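Local coordinates for protein potential RNA-dependent RNA polymerase (Human picobirnavirus, PDB 5I62) that copies RNA from an RNA template using ribonucleoside triphosphates, probably serving both transcription and replication of the viral double-stranded RNA genome, at residues Asp59-Asp71 with Asp395-Tyr407. Numbering follows the deposited sequence.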
ATOM      1  N   ASP A  59     -23.748   0.971 -19.085  1.00 33.33           N
ATOM      2  CA  ASP A  59     -22.854   0.808 -20.226  1.00 33.25           C
ATOM      3  C   ASP A  59     -23.114   1.840 -21.309  1.00 38.14           C
ATOM      4  O   ASP A  59     -22.194   2.208 -22.053  1.00 31.61           O
ATOM      5  CB  ASP A  59     -22.984  -0.584 -20.841  1.00 31.27           C
ATOM      6  CG  ASP A  59     -21.845  -0.896 -21.796  1.00 40.24           C
ATOM      7  OD1 ASP A  59     -20.710  -0.467 -21.511  1.00 43.93           O
ATOM      8  OD2 ASP A  59     -22.075  -1.538 -22.846  1.00 49.04           O
ATOM      9  N   THR A  60     -24.359   2.292 -21.441  1.00 31.43           N
ATOM     10  CA  THR A  60     -24.648   3.229 -22.516  1.00 40.25           C
ATOM     11  C   THR A  60     -24.051   4.602 -22.231  1.00 37.47           C
ATOM     12  O   THR A  60     -23.393   5.184 -23.095  1.00 35.20           O
ATOM     13  CB  THR A  60     -26.152   3.306 -22.759  1.00 40.05           C
ATOM     14  OG1 THR A  60     -26.571   2.089 -23.378  1.00 47.60           O
ATOM     15  CG2 THR A  60     -26.474   4.466 -23.687  1.00 43.12           C
ATOM     16  N   GLN A  61     -24.214   5.116 -21.017  1.00 33.13           N
ATOM     17  CA  GLN A  61     -23.704   6.455 -20.782  1.00 33.81           C
ATOM     18  C   GLN A  61     -22.233   6.443 -20.350  1.00 34.29           C
ATOM     19  O   GLN A  61     -21.491   7.394 -20.620  1.00 30.52           O
ATOM     20  CB  GLN A  61     -24.576   7.154 -19.753  1.00 36.44           C
ATOM     21  CG  GLN A  61     -24.020   8.502 -19.342  1.00 40.34           C
ATOM     22  CD  GLN A  61     -24.899   9.159 -18.330  1.00 47.02           C
ATOM     23  OE1 GLN A  61     -24.884  10.387 -18.175  1.00 51.21           O
ATOM     24  NE2 GLN A  61     -25.671   8.358 -17.617  1.00 47.85           N
ATOM     25  N   TRP A  62     -21.791   5.394 -19.667  1.00 33.13           N
ATOM     26  CA  TRP A  62     -20.421   5.321 -19.153  1.00 30.76           C
ATOM     27  C   TRP A  62     -19.746   4.022 -19.561  1.00 28.60           C
ATOM     28  O   TRP A  62     -19.370   3.211 -18.716  1.00 26.07           O
ATOM     29  CB  TRP A  62     -20.407   5.489 -17.639  1.00 26.15           C
ATOM     30  CG  TRP A  62     -21.073   6.734 -17.158  1.00 29.76           C
ATOM     31  CD1 TRP A  62     -22.220   6.816 -16.431  1.00 27.30           C
ATOM     32  CD2 TRP A  62     -20.642   8.087 -17.383  1.00 26.79           C
ATOM     33  NE1 TRP A  62     -22.527   8.127 -16.177  1.00 30.94           N
ATOM     34  CE2 TRP A  62     -21.576   8.929 -16.751  1.00 30.31           C
ATOM     35  CE3 TRP A  62     -19.556   8.664 -18.052  1.00 30.00           C
ATOM     36  CZ2 TRP A  62     -21.461  10.315 -16.764  1.00 33.05           C
ATOM     37  CZ3 TRP A  62     -19.442  10.044 -18.067  1.00 24.78           C
ATOM     38  CH2 TRP A  62     -20.390  10.853 -17.426  1.00 27.80           C
ATOM     39  N   PRO A  63     -19.542   3.810 -20.864  1.00 29.20           N
ATOM     40  CA  PRO A  63     -18.953   2.540 -21.311  1.00 26.00           C
ATOM     41  C   PRO A  63     -17.535   2.296 -20.809  1.00 27.75           C
ATOM     42  O   PRO A  63     -17.168   1.130 -20.627  1.00 30.44           O
ATOM     43  CB  PRO A  63     -18.988   2.654 -22.841  1.00 31.64           C
ATOM     44  CG  PRO A  63     -18.932   4.110 -23.103  1.00 28.89           C
ATOM     45  CD  PRO A  63     -19.713   4.761 -21.979  1.00 32.47           C
ATOM     46  N   THR A  64     -16.718   3.335 -20.596  1.00 21.82           N
ATOM     47  CA  THR A  64     -15.401   3.068 -20.033  1.00 25.64           C
ATOM     48  C   THR A  64     -15.482   2.722 -18.544  1.00 23.69           C
ATOM     49  O   THR A  64     -14.574   2.061 -18.032  1.00 22.98           O
ATOM     50  CB  THR A  64     -14.426   4.241 -20.262  1.00 23.30           C
ATOM     51  OG1 THR A  64     -14.793   5.370 -19.457  1.00 23.76           O
ATOM     52  CG2 THR A  64     -14.406   4.645 -21.739  1.00 27.15           C
ATOM     53  N   LEU A  65     -16.537   3.150 -17.843  1.00 21.34           N
ATOM     54  CA  LEU A  65     -16.744   2.674 -16.473  1.00 20.74           C
ATOM     55  C   LEU A  65     -17.097   1.193 -16.470  1.00 22.91           C
ATOM     56  O   LEU A  65     -16.654   0.439 -15.593  1.00 21.52           O
ATOM     57  CB  LEU A  65     -17.833   3.482 -15.766  1.00 20.69           C
ATOM     58  CG  LEU A  65     -18.139   3.032 -14.323  1.00 23.20           C
ATOM     59  CD1 LEU A  65     -16.886   3.041 -13.443  1.00 18.18           C
ATOM     60  CD2 LEU A  65     -19.215   3.881 -13.694  1.00 26.25           C
ATOM     61  N   MET A  66     -17.892   0.760 -17.457  1.00 22.86           N
ATOM     62  CA  MET A  66     -18.202  -0.659 -17.601  1.00 25.12           C
ATOM     63  C   MET A  66     -16.949  -1.466 -17.917  1.00 25.38           C
ATOM     64  O   MET A  66     -16.765  -2.568 -17.386  1.00 24.89           O
ATOM     65  CB  MET A  66     -19.267  -0.859 -18.681  1.00 28.90           C
ATOM     66  CG  MET A  66     -19.768  -2.302 -18.851  1.00 31.82           C
ATOM     67  SD  MET A  66     -20.515  -3.024 -17.356  1.00 43.27           S
ATOM     68  CE  MET A  66     -21.629  -1.743 -16.895  1.00 30.99           C
ATOM     69  N   GLU A  67     -16.073  -0.938 -18.780  1.00 22.88           N
ATOM     70  CA  GLU A  67     -14.808  -1.620 -19.056  1.00 24.54           C
ATOM     71  C   GLU A  67     -13.974  -1.765 -17.796  1.00 22.22           C
ATOM     72  O   GLU A  67     -13.349  -2.807 -17.575  1.00 23.74           O
ATOM     73  CB  GLU A  67     -13.991  -0.866 -20.097  1.00 27.88           C
ATOM     74  CG  GLU A  67     -14.551  -0.879 -21.483  1.00 33.07           C
ATOM     75  CD  GLU A  67     -14.200   0.404 -22.235  1.00 39.07           C
ATOM     76  OE1 GLU A  67     -15.049   0.902 -23.013  1.00 40.71           O
ATOM     77  OE2 GLU A  67     -13.083   0.937 -22.013  1.00 42.65           O
ATOM     78  N   PHE A  68     -13.917  -0.704 -16.990  1.00 20.41           N
ATOM     79  CA  PHE A  68     -13.200  -0.723 -15.717  1.00 20.36           C
ATOM     80  C   PHE A  68     -13.770  -1.791 -14.792  1.00 21.12           C
ATOM     81  O   PHE A  68     -13.027  -2.587 -14.212  1.00 21.03           O
ATOM     82  CB  PHE A  68     -13.293   0.676 -15.112  1.00 20.91           C
ATOM     83  CG  PHE A  68     -12.919   0.785 -13.652  1.00 23.13           C
ATOM     84  CD1 PHE A  68     -11.597   0.902 -13.260  1.00 21.73           C
ATOM     85  CD2 PHE A  68     -13.907   0.883 -12.686  1.00 20.98           C
ATOM     86  CE1 PHE A  68     -11.264   1.064 -11.918  1.00 19.54           C
ATOM     87  CE2 PHE A  68     -13.579   1.043 -11.346  1.00 21.83           C
ATOM     88  CZ  PHE A  68     -12.244   1.137 -10.970  1.00 16.51           C
ATOM     89  N   GLU A  69     -15.098  -1.842 -14.684  1.00 20.92           N
ATOM     90  CA  GLU A  69     -15.763  -2.849 -13.868  1.00 21.03           C
ATOM     91  C   GLU A  69     -15.500  -4.261 -14.393  1.00 25.70           C
ATOM     92  O   GLU A  69     -15.203  -5.174 -13.613  1.00 21.70           O
ATOM     93  CB  GLU A  69     -17.264  -2.567 -13.826  1.00 23.96           C
ATOM     94  CG  GLU A  69     -17.674  -1.355 -12.990  1.00 21.35           C
ATOM     95  CD  GLU A  69     -17.994  -1.734 -11.548  1.00 23.90           C
ATOM     96  OE1 GLU A  69     -17.539  -2.817 -11.113  1.00 24.36           O
ATOM     97  OE2 GLU A  69     -18.695  -0.955 -10.855  1.00 22.45           O
ATOM     98  N   ASP A  70     -15.640  -4.461 -15.713  1.00 21.41           N
ATOM     99  CA  ASP A  70     -15.352  -5.750 -16.335  1.00 21.22           C
ATOM    100  C   ASP A  70     -13.920  -6.198 -16.072  1.00 26.80           C
ATOM    101  O   ASP A  70     -13.665  -7.378 -15.799  1.00 28.13           O
ATOM    102  CB  ASP A  70     -15.586  -5.682 -17.845  1.00 27.38           C
ATOM    103  CG  ASP A  70     -17.044  -5.824 -18.231  1.00 37.21           C
ATOM    104  OD1 ASP A  70     -17.870  -6.157 -17.355  1.00 39.80           O
ATOM    105  OD2 ASP A  70     -17.362  -5.614 -19.422  1.00 35.53           O
ATOM    106  N   ASP A  71     -12.968  -5.271 -16.198  1.00 22.44           N
ATOM    107  CA  ASP A  71     -11.574  -5.574 -15.890  1.00 24.13           C
ATOM    108  C   ASP A  71     -11.407  -6.093 -14.457  1.00 25.54           C
ATOM    109  O   ASP A  71     -10.746  -7.113 -14.230  1.00 23.92           O
ATOM    110  CB  ASP A  71     -10.722  -4.330 -16.116  1.00 26.26           C
ATOM    111  CG  ASP A  71      -9.268  -4.554 -15.789  1.00 36.85           C
ATOM    112  OD1 ASP A  71      -8.594  -5.327 -16.504  1.00 42.01           O
ATOM    113  OD2 ASP A  71      -8.797  -3.963 -14.798  1.00 42.20           O
ATOM    114  N   ASP A 395     -10.532   9.924 -19.657  1.00 20.16           N
ATOM    115  CA  ASP A 395     -10.692   9.264 -18.369  1.00 21.99           C
ATOM    116  C   ASP A 395      -9.354   8.702 -17.905  1.00 22.34           C
ATOM    117  O   ASP A 395      -8.360   8.727 -18.629  1.00 21.24           O
ATOM    118  CB  ASP A 395     -11.805   8.204 -18.440  1.00 20.13           C
ATOM    119  CG  ASP A 395     -11.487   7.060 -19.397  1.00 26.17           C
ATOM    120  OD1 ASP A 395     -10.357   6.532 -19.388  1.00 25.30           O
ATOM    121  OD2 ASP A 395     -12.394   6.688 -20.173  1.00 29.80           O
ATOM    122  N   CYS A 396      -9.343   8.193 -16.672  1.00 20.68           N
ATOM    123  CA  CYS A 396      -8.130   7.603 -16.129  1.00 19.87           C
ATOM    124  C   CYS A 396      -8.506   6.685 -14.978  1.00 21.33           C
ATOM    125  O   CYS A 396      -9.622   6.728 -14.461  1.00 18.32           O
ATOM    126  CB  CYS A 396      -7.133   8.680 -15.667  1.00 17.71           C
ATOM    127  SG  CYS A 396      -7.757   9.717 -14.317  1.00 24.14           S
ATOM    128  N   THR A 397      -7.564   5.836 -14.604  1.00 17.96           N
ATOM    129  CA  THR A 397      -7.702   5.025 -13.406  1.00 19.40           C
ATOM    130  C   THR A 397      -6.491   5.293 -12.539  1.00 19.94           C
ATOM    131  O   THR A 397      -5.370   5.384 -13.047  1.00 24.44           O
ATOM    132  CB  THR A 397      -7.821   3.529 -13.731  1.00 22.81           C
ATOM    133  OG1 THR A 397      -6.676   3.128 -14.494  1.00 31.02           O
ATOM    134  CG2 THR A 397      -9.075   3.256 -14.550  1.00 21.48           C
ATOM    135  N   TYR A 398      -6.722   5.449 -11.244  1.00 17.71           N
ATOM    136  CA  TYR A 398      -5.668   5.764 -10.294  1.00 17.24           C
ATOM    137  C   TYR A 398      -6.134   5.238  -8.952  1.00 19.17           C
ATOM    138  O   TYR A 398      -7.265   5.520  -8.555  1.00 17.12           O
ATOM    139  CB  TYR A 398      -5.410   7.279 -10.235  1.00 14.78           C
ATOM    140  CG  TYR A 398      -4.322   7.704  -9.282  1.00 14.87           C
ATOM    141  CD1 TYR A 398      -3.051   7.142  -9.347  1.00 19.03           C
ATOM    142  CD2 TYR A 398      -4.562   8.670  -8.307  1.00 15.65           C
ATOM    143  CE1 TYR A 398      -2.050   7.538  -8.475  1.00 16.93           C
ATOM    144  CE2 TYR A 398      -3.559   9.073  -7.429  1.00 17.57           C
ATOM    145  CZ  TYR A 398      -2.306   8.496  -7.519  1.00 16.88           C
ATOM    146  OH  TYR A 398      -1.301   8.895  -6.655  1.00 15.87           O
ATOM    147  N   LEU A 399      -5.287   4.439  -8.298  1.00 18.61           N
ATOM    148  CA  LEU A 399      -5.593   3.814  -7.001  1.00 18.05           C
ATOM    149  C   LEU A 399      -6.868   2.980  -7.079  1.00 18.45           C
ATOM    150  O   LEU A 399      -7.673   2.962  -6.150  1.00 17.49           O
ATOM    151  CB  LEU A 399      -5.698   4.860  -5.888  1.00 18.52           C
ATOM    152  CG  LEU A 399      -4.473   5.768  -5.729  1.00 19.82           C
ATOM    153  CD1 LEU A 399      -4.674   6.745  -4.565  1.00 23.22           C
ATOM    154  CD2 LEU A 399      -3.188   4.952  -5.548  1.00 20.93           C
ATOM    155  N   ARG A 400      -7.049   2.296  -8.213  1.00 16.71           N
ATOM    156  CA  ARG A 400      -8.212   1.451  -8.486  1.00 19.96           C
ATOM    157  C   ARG A 400      -9.534   2.221  -8.435  1.00 19.90           C
ATOM    158  O   ARG A 400     -10.590   1.642  -8.151  1.00 18.90           O
ATOM    159  CB  ARG A 400      -8.254   0.240  -7.551  1.00 25.46           C
ATOM    160  CG  ARG A 400      -7.132  -0.763  -7.832  1.00 27.53           C
ATOM    161  CD  ARG A 400      -7.276  -2.005  -6.957  1.00 42.89           C
ATOM    162  NE  ARG A 400      -5.989  -2.595  -6.579  1.00 47.67           N
ATOM    163  CZ  ARG A 400      -5.208  -3.287  -7.404  1.00 51.43           C
ATOM    164  NH1 ARG A 400      -5.570  -3.479  -8.672  1.00 51.11           N
ATOM    165  NH2 ARG A 400      -4.057  -3.786  -6.963  1.00 52.61           N
ATOM    166  N   ARG A 401      -9.497   3.519  -8.751  1.00 15.89           N
ATOM    167  CA  ARG A 401     -10.703   4.311  -8.953  1.00 15.72           C
ATOM    168  C   ARG A 401     -10.712   4.879 -10.368  1.00 18.10           C
ATOM    169  O   ARG A 401      -9.677   5.326 -10.875  1.00 17.16           O
ATOM    170  CB  ARG A 401     -10.808   5.482  -7.978  1.00 18.81           C
ATOM    171  CG  ARG A 401     -11.433   5.160  -6.647  1.00 21.78           C
ATOM    172  CD  ARG A 401     -10.376   4.709  -5.717  1.00 21.14           C
ATOM    173  NE  ARG A 401     -10.849   4.545  -4.341  1.00 25.00           N
ATOM    174  CZ  ARG A 401     -10.177   3.835  -3.446  1.00 30.98           C
ATOM    175  NH1 ARG A 401      -9.054   3.231  -3.822  1.00 25.43           N
ATOM    176  NH2 ARG A 401     -10.623   3.714  -2.196  1.00 31.57           N
ATOM    177  N   TRP A 402     -11.895   4.898 -10.974  1.00 17.21           N
ATOM    178  CA  TRP A 402     -12.110   5.443 -12.310  1.00 16.18           C
ATOM    179  C   TRP A 402     -12.547   6.895 -12.195  1.00 16.29           C
ATOM    180  O   TRP A 402     -13.339   7.248 -11.321  1.00 17.82           O
ATOM    181  CB  TRP A 402     -13.174   4.613 -13.016  1.00 16.44           C
ATOM    182  CG  TRP A 402     -13.716   5.084 -14.328  1.00 20.74           C
ATOM    183  CD1 TRP A 402     -13.287   4.713 -15.563  1.00 19.95           C
ATOM    184  CD2 TRP A 402     -14.856   5.932 -14.536  1.00 17.61           C
ATOM    185  NE1 TRP A 402     -14.070   5.292 -16.529  1.00 20.98           N
ATOM    186  CE2 TRP A 402     -15.037   6.049 -15.925  1.00 21.27           C
ATOM    187  CE3 TRP A 402     -15.730   6.610 -13.679  1.00 19.45           C
ATOM    188  CZ2 TRP A 402     -16.055   6.819 -16.485  1.00 21.75           C
ATOM    189  CZ3 TRP A 402     -16.740   7.378 -14.234  1.00 21.30           C
ATOM    190  CH2 TRP A 402     -16.899   7.462 -15.628  1.00 21.77           C
ATOM    191  N   HIS A 403     -11.997   7.740 -13.055  1.00 19.63           N
ATOM    192  CA  HIS A 403     -12.400   9.137 -13.146  1.00 19.98           C
ATOM    193  C   HIS A 403     -12.651   9.474 -14.609  1.00 19.22           C
ATOM    194  O   HIS A 403     -12.015   8.921 -15.503  1.00 19.89           O
ATOM    195  CB  HIS A 403     -11.339  10.098 -12.601  1.00 19.56           C
ATOM    196  CG  HIS A 403     -10.795   9.744 -11.250  1.00 17.91           C
ATOM    197  ND1 HIS A 403     -11.095  10.471 -10.120  1.00 17.21           N
ATOM    198  CD2 HIS A 403      -9.920   8.789 -10.858  1.00 17.03           C
ATOM    199  CE1 HIS A 403     -10.449   9.966  -9.085  1.00 17.09           C
ATOM    200  NE2 HIS A 403      -9.739   8.935  -9.503  1.00 17.62           N
ATOM    201  N   HIS A 404     -13.567  10.406 -14.842  1.00 22.15           N
ATOM    202  CA  HIS A 404     -13.901  10.809 -16.192  1.00 20.29           C
ATOM    203  C   HIS A 404     -14.149  12.306 -16.220  1.00 20.06           C
ATOM    204  O   HIS A 404     -14.825  12.841 -15.335  1.00 19.94           O
ATOM    205  CB  HIS A 404     -15.131  10.053 -16.695  1.00 22.81           C
ATOM    206  CG  HIS A 404     -15.331  10.144 -18.171  1.00 24.54           C
ATOM    207  ND1 HIS A 404     -15.700  11.313 -18.795  1.00 23.57           N
ATOM    208  CD2 HIS A 404     -15.229   9.211 -19.148  1.00 24.15           C
ATOM    209  CE1 HIS A 404     -15.806  11.101 -20.094  1.00 24.52           C
ATOM    210  NE2 HIS A 404     -15.527   9.833 -20.334  1.00 26.84           N
ATOM    211  N   THR A 405     -13.606  12.974 -17.240  1.00 21.39           N
ATOM    212  CA  THR A 405     -13.719  14.428 -17.298  1.00 24.15           C
ATOM    213  C   THR A 405     -15.180  14.882 -17.328  1.00 21.30           C
ATOM    214  O   THR A 405     -15.502  15.973 -16.843  1.00 25.14           O
ATOM    215  CB  THR A 405     -12.933  14.982 -18.497  1.00 24.53           C
ATOM    216  OG1 THR A 405     -12.841  16.404 -18.384  1.00 24.09           O
ATOM    217  CG2 THR A 405     -13.586  14.603 -19.846  1.00 23.57           C
ATOM    218  N   ASP A 406     -16.086  14.047 -17.855  1.00 21.91           N
ATOM    219  CA  ASP A 406     -17.513  14.367 -17.887  1.00 21.02           C
ATOM    220  C   ASP A 406     -18.279  13.878 -16.659  1.00 27.28           C
ATOM    221  O   ASP A 406     -19.493  14.100 -16.579  1.00 24.41           O
ATOM    222  CB  ASP A 406     -18.158  13.791 -19.148  1.00 24.86           C
ATOM    223  CG  ASP A 406     -17.563  14.367 -20.418  1.00 25.75           C
ATOM    224  OD1 ASP A 406     -17.168  15.554 -20.393  1.00 28.93           O
ATOM    225  OD2 ASP A 406     -17.494  13.651 -21.435  1.00 26.68           O
ATOM    226  N   TYR A 407     -17.619  13.218 -15.713  1.00 22.10           N
ATOM    227  CA  TYR A 407     -18.279  12.669 -14.526  1.00 21.02           C
ATOM    228  C   TYR A 407     -17.834  13.492 -13.323  1.00 23.58           C
ATOM    229  O   TYR A 407     -16.863  13.153 -12.645  1.00 22.72           O
ATOM    230  CB  TYR A 407     -17.950  11.197 -14.339  1.00 20.98           C
ATOM    231  CG  TYR A 407     -18.819  10.527 -13.293  1.00 23.34           C
ATOM    232  CD1 TYR A 407     -18.472  10.551 -11.948  1.00 20.78           C
ATOM    233  CD2 TYR A 407     -19.992   9.880 -13.658  1.00 24.81           C
ATOM    234  CE1 TYR A 407     -19.279   9.940 -10.981  1.00 23.93           C
ATOM    235  CE2 TYR A 407     -20.802   9.266 -12.710  1.00 29.83           C
ATOM    236  CZ  TYR A 407     -20.442   9.304 -11.375  1.00 27.32           C
ATOM    237  OH  TYR A 407     -21.244   8.695 -10.443  1.00 26.93           O
TER
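Trp402 of a beta hairpin packs against Leu65, Thr64 and Phe68 of helix 63-71, which runs nearly antiparallel to strand 401-404 (169°, axes 9.3 Å apart). The hairpin, strands 395-398 and 401-404 joined by a type I' turn, is consistent with motif E of viral RNA polymerases; here an N-terminal helix packs on it. Leu65 CB lies over the centre of the six-membered ring of Trp402, a CH-pi contact at 3.8 Å from the centroid. The chi1 of 171° swings the Trp402 indole away from its own backbone N and lays one face against Leu65, while Trp402 CB sits over the face of Phe68, 3.8 Å from that centroid. At the rim of the indole, NE1 donates to Thr64 OG1 (3.0 Å), which lies in the indole plane. The same hydroxyl donates to Asp395 OD2 at 2.8 Å, meeting the carboxylate from above its plane, so one OG1 ties both strands to the helix.

Trp62, at the N-cap position, closes the other end of an aromatic cluster. Tyr407 turns an edge onto one face of its ring (planes at 78°), Trp402 approaches offset edge-to-face, and the Trp62 edge in turn points at the face of His404.

Further out, Tyr390 OH hydrogen-bonds Asp395 OD1, so both carboxylate oxygens are engaged, and Tyr407 OH is held by the carbonyl of Tyr456. Val416, on strand 416-417, which pairs with 401-404 to extend the hairpin into a three-stranded antiparallel sheet, touches Leu65, Trp402 and Tyr407. The His404 ring is steadied from its own turn: Asp406 N donates to His404 ND1 at 2.9 Å, in the imidazole plane.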